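Side-chain contact in DnaJ homolog subfamily C member 27-A (Xenopus laevis, PDB 6JMG), which binds GTP and magnesium as a Rab-family small GTPase fused to a DnaJ domain, and possibly regulates MEK/ERK signalling: residues 180-183 / 184-188. Sequence-based numbering, arbitrary orientation.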
loop_
_atom_site.group_PDB
_atom_site.type_symbol
_atom_site.label_atom_id
_atom_site.label_comp_id
_atom_site.label_asym_id
_atom_site.label_seq_id
_atom_site.Cartn_x
_atom_site.Cartn_y
_atom_site.Cartn_z
ATOM N N SER A 180 -1.364 14.927 -4.587
ATOM C CA SER A 180 -2.379 15.403 -3.658
ATOM C C SER A 180 -2.677 14.359 -2.594
ATOM O O SER A 180 -2.786 14.689 -1.412
ATOM C CB SER A 180 -3.647 15.793 -4.400
ATOM O OG SER A 180 -3.340 16.585 -5.533
ATOM N N ALA A 181 -2.763 13.089 -2.971
ATOM C CA ALA A 181 -2.929 12.063 -1.953
ATOM C C ALA A 181 -1.729 12.047 -1.001
ATOM O O ALA A 181 -1.885 11.837 0.206
ATOM C CB ALA A 181 -3.150 10.695 -2.611
ATOM N N ILE A 182 -0.527 12.306 -1.520
ATOM C CA ILE A 182 0.656 12.275 -0.668
ATOM C C ILE A 182 0.674 13.487 0.261
ATOM O O ILE A 182 1.055 13.377 1.430
ATOM C CB ILE A 182 1.938 12.179 -1.516
ATOM C CG1 ILE A 182 2.026 10.814 -2.211
ATOM C CG2 ILE A 182 3.170 12.348 -0.646
ATOM C CD1 ILE A 182 3.183 10.694 -3.227
ATOM N N VAL A 183 0.275 14.659 -0.237
ATOM C CA VAL A 183 0.127 15.819 0.641
ATOM C C VAL A 183 -0.919 15.537 1.714
ATOM O O VAL A 183 -0.722 15.864 2.890
ATOM C CB VAL A 183 -0.215 17.084 -0.174
ATOM C CG1 VAL A 183 -0.690 18.196 0.741
ATOM C CG2 VAL A 183 1.006 17.556 -0.961
ATOM N N ASP A 184 -2.054 14.939 1.327
ATOM C CA ASP A 184 -3.070 14.575 2.310
ATOM C C ASP A 184 -2.510 13.589 3.327
ATOM O O ASP A 184 -2.829 13.661 4.518
ATOM C CB ASP A 184 -4.307 13.979 1.627
ATOM C CG ASP A 184 -5.077 14.993 0.796
ATOM O OD1 ASP A 184 -4.881 16.220 0.978
ATOM O OD2 ASP A 184 -5.896 14.556 -0.045
ATOM N N LEU A 185 -1.668 12.661 2.876
ATOM C CA LEU A 185 -1.047 11.719 3.800
ATOM C C LEU A 185 -0.075 12.430 4.739
ATOM O O LEU A 185 0.026 12.085 5.920
ATOM C CB LEU A 185 -0.337 10.619 3.014
ATOM C CG LEU A 185 0.430 9.566 3.828
ATOM C CD1 LEU A 185 -0.461 8.340 4.093
ATOM C CD2 LEU A 185 1.748 9.156 3.145
ATOM N N CYS A 186 0.636 13.442 4.240
ATOM C CA CYS A 186 1.609 14.135 5.076
ATOM C C CYS A 186 0.927 15.037 6.089
ATOM O O CYS A 186 1.356 15.118 7.243
ATOM C CB CYS A 186 2.560 14.956 4.205
ATOM S SG CYS A 186 3.836 13.986 3.410
ATOM N N ASP A 187 -0.152 15.707 5.684
ATOM C CA ASP A 187 -0.891 16.542 6.619
ATOM C C ASP A 187 -1.506 15.726 7.751
ATOM O O ASP A 187 -1.888 16.300 8.777
ATOM C CB ASP A 187 -1.972 17.320 5.872
ATOM C CG ASP A 187 -1.398 18.383 4.949
ATOM O OD1 ASP A 187 -0.156 18.541 4.900
ATOM O OD2 ASP A 187 -2.199 19.069 4.277
ATOM N N ASN A 188 -1.611 14.405 7.581
ATOM C CA ASN A 188 -2.110 13.491 8.598
ATOM C C ASN A 188 -0.977 12.713 9.269
ATOM O O ASN A 188 -1.150 11.552 9.658
ATOM C CB ASN A 188 -3.152 12.555 7.980
ATOM C CG ASN A 188 -3.960 11.793 9.018
ATOM O OD1 ASN A 188 -3.992 12.162 10.200
ATOM N ND2 ASN A 188 -4.620 10.715 8.580
#
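Four successive i to i+4 backbone hydrogen bonds, from the amides of Asp184, Leu185, Cys186 and Asp187 back to the carbonyls of Ser180, Ala181, Ile182 and Val183, build the C-terminal end of helix 171-187, with Asp184 N 2.8 Å from Ser180 O. Side chains four residues apart lie next to each other along the helix. Val183 and Asp187 run side by side in the same direction: CG1 of the valine, set anti to its own amide nitrogen (chi1 166°), comes 3.9 Å from OD2 of Asp187, a methyl beside a carboxylate oxygen. On the neighbouring face, the CG2 branch of Ile182 meets the sulfur of Cys186, a loose apolar touch at 4.4 Å between CG2 and SG. These residues rest on the sheet, Ile182 against Ile17 and Val128, Cys186 against Leu15, and Val183 against Ile60 as well as Lys61. The carboxylate of Asp184 lies beside the Ser180 carbonyl, and its OD1 is in a salt bridge with Lys61 NZ. Chemically, then, the attachment is mixed: apolar groups seat the closing helix of the Ras-like domain on its central sheet, while the Asp184 to Lys61 salt bridge ties it to the loop following strand 51-60.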